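Local coordinates for protein RavO (Legionella pneumophila subsp. pneumophila, PDB 6DM3) that probably binds phosphotyrosine-containing peptides through an apparently SH2-like domain, the part of the longer protein present here, at residues A[3-8]-A[73-78]; A[20-25]-A[38-43]; A[60-65]-A[111-116]. All coordinates share one frame; numbering follows the deposited sequence.

Contact 1 (A[3-8]-A[73-78]); sequences EKIYKV and YGINKN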
loop_
_atom_site.group_PDB
_atom_site.type_symbol
_atom_site.label_atom_id
_atom_site.label_comp_id
_atom_site.label_asym_id
_atom_site.label_seq_id
_atom_site.Cartn_x
_atom_site.Cartn_y
_atom_site.Cartn_z
ATOM N N GLU A 3 -6.857 12.898 3.705
ATOM C CA GLU A 3 -5.415 12.990 3.866
ATOM C C GLU A 3 -4.881 12.276 2.662
ATOM O O GLU A 3 -4.843 11.050 2.632
ATOM C CB GLU A 3 -4.990 12.264 5.121
ATOM C CG GLU A 3 -5.881 12.498 6.316
ATOM C CD GLU A 3 -5.133 12.335 7.615
ATOM O OE1 GLU A 3 -4.148 13.069 7.842
ATOM O OE2 GLU A 3 -5.526 11.473 8.412
ATOM N N LYS A 4 -4.481 13.042 1.653
ATOM C CA LYS A 4 -3.974 12.488 0.399
ATOM C C LYS A 4 -2.758 11.573 0.536
ATOM O O LYS A 4 -2.533 10.706 -0.308
ATOM C CB LYS A 4 -3.662 13.615 -0.590
ATOM C CG LYS A 4 -3.154 13.135 -1.939
ATOM C CD LYS A 4 -2.364 14.222 -2.650
ATOM C CE LYS A 4 -2.714 14.283 -4.128
ATOM N NZ LYS A 4 -1.499 14.264 -4.988
ATOM N N ILE A 5 -1.976 11.760 1.594
ATOM C CA ILE A 5 -0.769 10.939 1.797
ATOM C C ILE A 5 -1.094 9.444 1.731
ATOM O O ILE A 5 -0.321 8.658 1.184
ATOM C CB ILE A 5 -0.059 11.234 3.153
ATOM C CG1 ILE A 5 1.093 10.236 3.396
ATOM C CG2 ILE A 5 -1.065 11.225 4.312
ATOM C CD1 ILE A 5 2.229 10.294 2.357
ATOM N N TYR A 6 -2.242 9.055 2.276
ATOM C CA TYR A 6 -2.644 7.652 2.274
ATOM C C TYR A 6 -2.995 7.166 0.870
ATOM O O TYR A 6 -2.627 6.055 0.474
ATOM C CB TYR A 6 -3.823 7.443 3.229
ATOM C CG TYR A 6 -3.447 7.728 4.659
ATOM C CD1 TYR A 6 -2.311 7.149 5.212
ATOM C CD2 TYR A 6 -4.204 8.588 5.449
ATOM C CE1 TYR A 6 -1.944 7.405 6.507
ATOM C CE2 TYR A 6 -3.843 8.853 6.752
ATOM C CZ TYR A 6 -2.712 8.256 7.275
ATOM O OH TYR A 6 -2.342 8.509 8.574
ATOM N N LYS A 7 -3.710 8.003 0.126
ATOM C CA LYS A 7 -4.118 7.668 -1.232
ATOM C C LYS A 7 -2.921 7.605 -2.172
ATOM O O LYS A 7 -2.874 6.768 -3.075
ATOM C CB LYS A 7 -5.140 8.683 -1.750
ATOM C CG LYS A 7 -6.495 8.603 -1.066
ATOM C CD LYS A 7 -7.610 8.372 -2.074
ATOM C CE LYS A 7 -8.725 9.392 -1.908
ATOM N NZ LYS A 7 -8.827 10.299 -3.085
ATOM N N VAL A 8 -1.954 8.491 -1.959
ATOM C CA VAL A 8 -0.760 8.525 -2.797
ATOM C C VAL A 8 0.081 7.251 -2.596
ATOM O O VAL A 8 0.631 6.712 -3.556
ATOM C CB VAL A 8 0.112 9.773 -2.513
ATOM C CG1 VAL A 8 1.452 9.658 -3.219
ATOM C CG2 VAL A 8 -0.603 11.047 -2.956
ATOM N N TYR A 73 12.702 9.596 -3.172
ATOM C CA TYR A 73 11.513 10.424 -3.240
ATOM C C TYR A 73 10.915 10.595 -1.846
ATOM O O TYR A 73 11.065 9.730 -0.975
ATOM C CB TYR A 73 10.479 9.817 -4.192
ATOM C CG TYR A 73 10.952 9.721 -5.630
ATOM C CD1 TYR A 73 10.895 10.830 -6.477
ATOM C CD2 TYR A 73 11.446 8.520 -6.148
ATOM C CE1 TYR A 73 11.326 10.747 -7.784
ATOM C CE2 TYR A 73 11.875 8.434 -7.460
ATOM C CZ TYR A 73 11.811 9.548 -8.274
ATOM O OH TYR A 73 12.240 9.477 -9.584
ATOM N N GLY A 74 10.256 11.731 -1.639
ATOM C CA GLY A 74 9.528 12.006 -0.412
ATOM C C GLY A 74 8.088 12.412 -0.691
ATOM O O GLY A 74 7.809 13.095 -1.678
ATOM N N ILE A 75 7.172 11.965 0.167
ATOM C CA ILE A 75 5.767 12.380 0.129
ATOM C C ILE A 75 5.398 12.939 1.505
ATOM O O ILE A 75 5.618 12.273 2.517
ATOM C CB ILE A 75 4.817 11.210 -0.233
ATOM C CG1 ILE A 75 5.461 10.283 -1.269
ATOM C CG2 ILE A 75 3.467 11.738 -0.730
ATOM C CD1 ILE A 75 4.708 8.982 -1.483
ATOM N N ASN A 76 4.859 14.156 1.557
ATOM C CA ASN A 76 4.593 14.782 2.852
ATOM C C ASN A 76 3.149 14.603 3.305
ATOM O O ASN A 76 2.352 13.952 2.630
ATOM C CB ASN A 76 4.959 16.275 2.834
ATOM C CG ASN A 76 4.096 17.104 1.886
ATOM O OD1 ASN A 76 3.061 16.657 1.395
ATOM N ND2 ASN A 76 4.528 18.337 1.640
ATOM N N LYS A 77 2.834 15.210 4.444
ATOM C CA LYS A 77 1.566 15.027 5.153
ATOM C C LYS A 77 0.307 15.023 4.271
ATOM O O LYS A 77 -0.596 14.223 4.498
ATOM C CB LYS A 77 1.449 16.109 6.233
ATOM C CG LYS A 77 0.187 16.047 7.078
ATOM C CD LYS A 77 0.182 17.143 8.141
ATOM C CE LYS A 77 -1.196 17.295 8.784
ATOM N NZ LYS A 77 -1.683 16.076 9.497
ATOM N N ASN A 78 0.235 15.914 3.284
ATOM C CA ASN A 78 -0.873 15.892 2.325
ATOM C C ASN A 78 -0.412 15.662 0.872
ATOM O O ASN A 78 -0.807 16.379 -0.054
ATOM C CB ASN A 78 -1.720 17.171 2.445
ATOM C CG ASN A 78 -2.428 17.280 3.798
ATOM O OD1 ASN A 78 -2.034 16.634 4.768
ATOM N ND2 ASN A 78 -3.507 18.053 3.847
#

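Contact 2 (A[20-25]-A[38-43]); sequences ENIRTG and EFILRW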
loop_
_atom_site.group_PDB
_atom_site.type_symbol
_atom_site.label_atom_id
_atom_site.label_comp_id
_atom_site.label_asym_id
_atom_site.label_seq_id
_atom_site.Cartn_x
_atom_site.Cartn_y
_atom_site.Cartn_z
ATOM N N GLU A 20 8.293 -5.076 -2.068
ATOM C CA GLU A 20 8.239 -5.053 -0.607
ATOM C C GLU A 20 9.254 -6.003 0.027
ATOM O O GLU A 20 9.495 -5.946 1.230
ATOM C CB GLU A 20 6.823 -5.392 -0.118
ATOM C CG GLU A 20 6.370 -6.824 -0.362
ATOM C CD GLU A 20 5.703 -7.012 -1.712
ATOM O OE1 GLU A 20 5.680 -6.046 -2.509
ATOM O OE2 GLU A 20 5.201 -8.126 -1.977
ATOM N N ASN A 21 9.855 -6.867 -0.782
ATOM C CA ASN A 21 10.816 -7.831 -0.260
ATOM C C ASN A 21 12.260 -7.514 -0.636
ATOM O O ASN A 21 13.146 -8.360 -0.506
ATOM C CB ASN A 21 10.446 -9.235 -0.730
ATOM C CG ASN A 21 9.137 -9.715 -0.129
ATOM O OD1 ASN A 21 8.795 -9.358 1.000
ATOM N ND2 ASN A 21 8.392 -10.513 -0.883
ATOM N N ILE A 22 12.494 -6.289 -1.098
ATOM C CA ILE A 22 13.845 -5.825 -1.389
ATOM C C ILE A 22 14.197 -4.704 -0.415
ATOM O O ILE A 22 13.788 -3.559 -0.599
ATOM C CB ILE A 22 13.990 -5.336 -2.846
ATOM C CG1 ILE A 22 13.599 -6.448 -3.831
ATOM C CG2 ILE A 22 15.411 -4.870 -3.098
ATOM C CD1 ILE A 22 13.855 -6.120 -5.308
ATOM N N ARG A 23 14.946 -5.049 0.628
ATOM C CA ARG A 23 15.196 -4.119 1.721
ATOM C C ARG A 23 16.665 -3.732 1.903
ATOM O O ARG A 23 16.980 -2.907 2.758
ATOM C CB ARG A 23 14.669 -4.703 3.033
ATOM C CG ARG A 23 13.158 -4.870 3.087
ATOM C CD ARG A 23 12.483 -3.508 3.021
ATOM N NE ARG A 23 11.025 -3.589 3.059
ATOM C CZ ARG A 23 10.217 -3.094 2.125
ATOM N NH1 ARG A 23 10.718 -2.516 1.040
ATOM N NH2 ARG A 23 8.902 -3.207 2.258
ATOM N N THR A 24 17.568 -4.315 1.119
ATOM C CA THR A 24 18.987 -3.991 1.276
ATOM C C THR A 24 19.707 -3.716 -0.045
ATOM O O THR A 24 19.156 -3.918 -1.127
ATOM C CB THR A 24 19.747 -5.116 2.025
ATOM O OG1 THR A 24 19.518 -6.374 1.376
ATOM C CG2 THR A 24 19.297 -5.209 3.479
ATOM N N GLY A 25 20.947 -3.248 0.070
ATOM C CA GLY A 25 21.757 -2.878 -1.076
ATOM C C GLY A 25 21.961 -3.979 -2.101
ATOM O O GLY A 25 21.737 -3.764 -3.295
ATOM N N GLU A 38 12.656 -1.369 -16.342
ATOM C CA GLU A 38 12.685 0.087 -16.281
ATOM C C GLU A 38 13.165 0.573 -14.918
ATOM O O GLU A 38 13.949 1.518 -14.826
ATOM C CB GLU A 38 11.301 0.665 -16.588
ATOM C CG GLU A 38 10.240 0.312 -15.558
ATOM C CD GLU A 38 8.831 0.486 -16.092
ATOM O OE1 GLU A 38 8.292 1.609 -15.995
ATOM O OE2 GLU A 38 8.263 -0.499 -16.607
ATOM N N PHE A 39 12.690 -0.079 -13.862
ATOM C CA PHE A 39 13.070 0.287 -12.499
ATOM C C PHE A 39 12.319 -0.529 -11.461
ATOM O O PHE A 39 11.402 -1.287 -11.795
ATOM C CB PHE A 39 12.799 1.767 -12.234
ATOM C CG PHE A 39 11.341 2.129 -12.224
ATOM C CD1 PHE A 39 10.667 2.390 -13.407
ATOM C CD2 PHE A 39 10.650 2.239 -11.027
ATOM C CE1 PHE A 39 9.336 2.739 -13.396
ATOM C CE2 PHE A 39 9.315 2.585 -11.011
ATOM C CZ PHE A 39 8.657 2.834 -12.199
ATOM N N ILE A 40 12.709 -0.356 -10.200
ATOM C CA ILE A 40 11.916 -0.822 -9.064
ATOM C C ILE A 40 11.713 0.310 -8.060
ATOM O O ILE A 40 12.460 1.293 -8.051
ATOM C CB ILE A 40 12.570 -2.012 -8.335
ATOM C CG1 ILE A 40 13.954 -1.613 -7.782
ATOM C CG2 ILE A 40 12.682 -3.188 -9.273
ATOM C CD1 ILE A 40 14.590 -2.665 -6.885
ATOM N N LEU A 41 10.679 0.167 -7.235
ATOM C CA LEU A 41 10.439 1.046 -6.094
ATOM C C LEU A 41 10.495 0.225 -4.820
ATOM O O LEU A 41 10.057 -0.932 -4.803
ATOM C CB LEU A 41 9.075 1.737 -6.202
ATOM C CG LEU A 41 8.808 2.628 -7.423
ATOM C CD1 LEU A 41 7.388 3.169 -7.400
ATOM C CD2 LEU A 41 9.808 3.765 -7.513
ATOM N N ARG A 42 10.965 0.826 -3.744
ATOM C CA ARG A 42 11.092 0.138 -2.486
ATOM C C ARG A 42 11.090 1.078 -1.304
ATOM O O ARG A 42 11.294 2.251 -1.471
ATOM C CB ARG A 42 12.310 -0.761 -2.482
ATOM C CG ARG A 42 13.646 -0.080 -2.263
ATOM C CD ARG A 42 14.851 -0.925 -2.684
ATOM N NE ARG A 42 15.814 -0.059 -3.329
ATOM C CZ ARG A 42 16.575 0.778 -2.662
ATOM N NH1 ARG A 42 16.477 0.808 -1.357
ATOM N NH2 ARG A 42 17.422 1.575 -3.284
ATOM N N TRP A 43 10.788 0.536 -0.125
ATOM C CA TRP A 43 10.735 1.271 1.125
ATOM C C TRP A 43 12.138 1.729 1.515
ATOM O O TRP A 43 13.050 0.910 1.655
ATOM C CB TRP A 43 10.121 0.365 2.190
ATOM C CG TRP A 43 9.868 0.984 3.515
ATOM C CD1 TRP A 43 10.695 0.972 4.598
ATOM C CD2 TRP A 43 8.685 1.676 3.916
ATOM N NE1 TRP A 43 10.103 1.634 5.653
ATOM C CE2 TRP A 43 8.871 2.075 5.257
ATOM C CE3 TRP A 43 7.491 2.006 3.270
ATOM C CZ2 TRP A 43 7.906 2.787 5.958
ATOM C CZ3 TRP A 43 6.535 2.714 3.969
ATOM C CH2 TRP A 43 6.747 3.095 5.300
#

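Contact 3 (A[60-65]-A[111-116]); sequences ASFQAS and QNKELI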
loop_
_atom_site.group_PDB
_atom_site.type_symbol
_atom_site.label_atom_id
_atom_site.label_comp_id
_atom_site.label_asym_id
_atom_site.label_seq_id
_atom_site.Cartn_x
_atom_site.Cartn_y
_atom_site.Cartn_z
ATOM N N ALA A 60 13.735 4.682 -5.539
ATOM C CA ALA A 60 13.635 4.130 -6.890
ATOM C C ALA A 60 15.008 3.683 -7.382
ATOM O O ALA A 60 15.986 4.396 -7.183
ATOM C CB ALA A 60 13.053 5.154 -7.847
ATOM N N SER A 61 15.083 2.521 -8.030
ATOM C CA SER A 61 16.355 1.988 -8.535
ATOM C C SER A 61 16.239 1.446 -9.950
ATOM O O SER A 61 15.192 0.917 -10.337
ATOM C CB SER A 61 16.884 0.881 -7.621
ATOM O OG SER A 61 17.186 1.372 -6.327
ATOM N N PHE A 62 17.320 1.571 -10.715
ATOM C CA PHE A 62 17.362 1.062 -12.086
ATOM C C PHE A 62 18.801 0.755 -12.497
ATOM O O PHE A 62 19.747 1.341 -11.965
ATOM C CB PHE A 62 16.726 2.055 -13.066
ATOM C CG PHE A 62 17.287 3.454 -12.981
ATOM C CD1 PHE A 62 18.369 3.830 -13.760
ATOM C CD2 PHE A 62 16.703 4.402 -12.152
ATOM C CE1 PHE A 62 18.876 5.112 -13.695
ATOM C CE2 PHE A 62 17.203 5.686 -12.084
ATOM C CZ PHE A 62 18.290 6.042 -12.856
ATOM N N GLN A 63 18.952 -0.190 -13.424
ATOM C CA GLN A 63 20.232 -0.521 -14.046
ATOM C C GLN A 63 20.380 0.107 -15.432
ATOM O O GLN A 63 19.570 -0.137 -16.324
ATOM C CB GLN A 63 20.391 -2.039 -14.161
ATOM C CG GLN A 63 21.792 -2.502 -14.558
ATOM C CD GLN A 63 22.318 -3.642 -13.706
ATOM O OE1 GLN A 63 22.068 -3.706 -12.507
ATOM N NE2 GLN A 63 23.043 -4.558 -14.334
ATOM N N ALA A 64 21.421 0.916 -15.601
ATOM C CA ALA A 64 21.796 1.442 -16.910
ATOM C C ALA A 64 23.181 0.913 -17.268
ATOM O O ALA A 64 23.759 0.149 -16.497
ATOM C CB ALA A 64 21.778 2.960 -16.909
ATOM N N SER A 65 23.717 1.316 -18.420
ATOM C CA SER A 65 25.057 0.884 -18.840
ATOM C C SER A 65 26.124 1.241 -17.804
ATOM O O SER A 65 27.106 0.517 -17.636
ATOM C CB SER A 65 25.429 1.503 -20.188
ATOM O OG SER A 65 24.890 2.808 -20.315
ATOM N N GLN A 111 13.293 8.783 -17.867
ATOM C CA GLN A 111 13.921 9.864 -18.617
ATOM C C GLN A 111 15.289 10.237 -18.052
ATOM O O GLN A 111 16.227 10.484 -18.807
ATOM C CB GLN A 111 13.021 11.090 -18.643
ATOM C CG GLN A 111 11.746 10.907 -19.441
ATOM C CD GLN A 111 10.957 12.195 -19.537
ATOM O OE1 GLN A 111 11.468 13.278 -19.252
ATOM N NE2 GLN A 111 9.696 12.081 -19.944
ATOM N N ASN A 112 15.389 10.288 -16.725
ATOM C CA ASN A 112 16.684 10.392 -16.056
ATOM C C ASN A 112 17.567 9.251 -16.524
ATOM O O ASN A 112 18.777 9.405 -16.699
ATOM C CB ASN A 112 16.525 10.347 -14.537
ATOM C CG ASN A 112 16.452 11.728 -13.913
ATOM O OD1 ASN A 112 17.106 12.666 -14.370
ATOM N ND2 ASN A 112 15.647 11.860 -12.867
ATOM N N LYS A 113 16.924 8.106 -16.737
ATOM C CA LYS A 113 17.572 6.891 -17.209
ATOM C C LYS A 113 18.147 7.028 -18.621
ATOM O O LYS A 113 19.168 6.412 -18.933
ATOM C CB LYS A 113 16.581 5.728 -17.165
ATOM C CG LYS A 113 17.190 4.363 -17.452
ATOM C CD LYS A 113 16.184 3.268 -17.143
ATOM C CE LYS A 113 16.707 1.885 -17.484
ATOM N NZ LYS A 113 15.717 0.853 -17.072
ATOM N N GLU A 114 17.497 7.808 -19.481
ATOM C CA GLU A 114 18.093 8.092 -20.784
ATOM C C GLU A 114 18.979 9.335 -20.700
ATOM O O GLU A 114 19.976 9.439 -21.422
ATOM C CB GLU A 114 17.044 8.281 -21.887
ATOM C CG GLU A 114 17.723 8.517 -23.249
ATOM C CD GLU A 114 16.773 8.675 -24.423
ATOM O OE1 GLU A 114 15.935 9.602 -24.412
ATOM O OE2 GLU A 114 16.898 7.881 -25.380
ATOM N N LEU A 115 18.623 10.269 -19.813
ATOM C CA LEU A 115 19.471 11.435 -19.557
ATOM C C LEU A 115 20.865 10.964 -19.149
ATOM O O LEU A 115 21.873 11.575 -19.517
ATOM C CB LEU A 115 18.859 12.351 -18.480
ATOM C CG LEU A 115 19.347 13.812 -18.444
ATOM C CD1 LEU A 115 18.301 14.732 -17.843
ATOM C CD2 LEU A 115 20.656 13.989 -17.691
ATOM N N ILE A 116 20.912 9.874 -18.389
ATOM C CA ILE A 116 22.162 9.168 -18.133
ATOM C C ILE A 116 22.718 8.599 -19.438
ATOM O O ILE A 116 22.003 7.918 -20.184
ATOM C CB ILE A 116 21.978 8.019 -17.120
ATOM C CG1 ILE A 116 21.664 8.578 -15.734
ATOM C CG2 ILE A 116 23.225 7.155 -17.064
ATOM C CD1 ILE A 116 21.304 7.516 -14.706
#

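Contact 1 (A[3-8]-A[73-78])
Ile5 of the N-terminal helix lies on Ile75 and on the turn that follows strand 67-76, joining helix 4-13 to the end of a central strand in what appears to be an SH2-like domain. The axis of 4-8 passes 8.8 Å from that of strand residues 73-76, at 142°, nearer antiparallel than parallel. Ile5 does most of the touching with its two branches. With CG1 opposite the backbone N (chi1 173°), the long branch extends over the strand, and Ile5 CD1 lies 3.6 Å from Ile75 CG2. The short branch turns to the backbone: Ile5 CG2 presses to 3.0 Å from Lys77 O, a tight approach, while it also stands over the centre of the Tyr6 ring. One turn later, Val8 crosses Ile75 at a slant, Val8 CG1 3.8 Å from Ile75 CD1. Branched aliphatic residues suit this seam, since each offers methyls to two neighbours; Val101 of helix 101-115 also packs on Val8, and Tyr6 of the second subunit on Ile5. The margin is polar and looser. Asn76 OD1 accepts a hydrogen bond from Glu80 N, across the turn. Glu3 OE1 and Lys77 NZ are 4.2 Å apart, too far for a salt bridge although the charges are opposite. Lys4 lays its aliphatic part beside the turn, with Lys4 CD 3.7 Å from Asn78 O.

Contact 2 (A[20-25]-A[38-43])
Arg23 bends sharply at its second side-chain torsion (chi2 -65°), so a chain that leaves the backbone away from the strand curls round and brings its guanidinium to Trp43 CB. Ile40 has its CG1 between the backbone N and the carbonyl carbon (chi1 61°), which sends the long branch out to meet Ile22. These two isoleucines reach each other tip to tip, with Ile22 CD1 3.9 Å from Ile40 CD1, and Tyr31 of helix 25-31 packs on both. Beside them Arg42 passes Ile22 at nearly a right angle. Its methylenes cover the peptide, Arg42 CD lying 3.5 Å from Ile22 O, a buried carbonyl with no polar partner in the model; the charged end continues to Ser61 OG, to which NH2 is hydrogen-bonded. Strand 40-43, an outermost strand of the antiparallel sheet, follows helix 25-31; this order and the sequence ILRW are consistent with strand betaB of an SH2 domain, whose arginine typically binds the phosphate of phosphotyrosine, and Arg42 probably corresponds to it. Arginine suits the place, having both a long apolar stem and a polar head. The Arg23 guanidinium has a neighbour near the rim of each face: Glu20 O 2.9 Å above one, Trp43 CB 3.1 Å above the other. Glu20 O is thus badly placed to accept a bond from the group. On the strand side the nearest approach is Arg23 NH1 to Trp43 CB, 3.2 Å, and the indole plane is turned 53° from the guanidinium. The polar ends find partners outside the two segments: Arg23 NH2 in a salt bridge with Glu10 of the second subunit, Trp43 NE1 in a hydrogen bond with Glu48 OE2; Lys7 of the second subunit makes a cation-pi contact with Trp43.

Contact 3 (A[60-65]-A[111-116])
Phe62 meets Lys113 and Ile116 where the C-terminal helix 101-115 packs across strand 55-64 of the central antiparallel sheet, consistent with helix alphaB packed on the sheet of an SH2 domain. The tight part is built round the aromatic ring. Its CG sits between the backbone N and the carbonyl carbon (chi1 53°), directing the ring at the helix. Lys113 comes over one face: CB lies above it and Lys113 CG approaches to 3.9 Å from Phe62 CD1, the two side chains sliding past each other in opposite directions. Ile116 arrives at the rim instead, with Ile116 CD1 in the ring plane and 3.6 Å from Phe62 CE1. Phe39 and Ile109 add to the packing on this buried phenylalanine, whose broad apolar ring suits an interior-facing strand position. Toward the end of the strand the contact thins and opens to solvent. Gln63 points away from the helix at its CB, as suits a polar residue at the surface, and Ala64 CB stays 4.4 Å from Ile116 CG2. Lys113 serves both zones, apolar along its stem and charged at its end: extended beyond CG, it places Lys113 CE 3.7 Å from Gln63 O and Lys113 NZ in a hydrogen bond with Glu38 O.

All three contacts reach one antiparallel sheet: contact 2 uses its edge strand 40-43, contact 3 the adjoining strand 55-64, and contact 1 the next, 67-76. Contacts 1 and 3 lie on opposite sides of the chain's centre, about 25 Å apart between centres, while contact 2 is about 19 Å from the first and 15 Å from the third. Along the chain contact 2 falls entirely between the halves of contact 1, whereas contacts 1 and 3 interleave. Contacts 2 and 3 are joined directly by a probable hydrogen bond from Ile40 N to Ser61 O. Contacts 1 and 2 both touch the second subunit, whose helix 4-13 supplies Tyr6, Lys7 and Glu10, so this side lies at the interface.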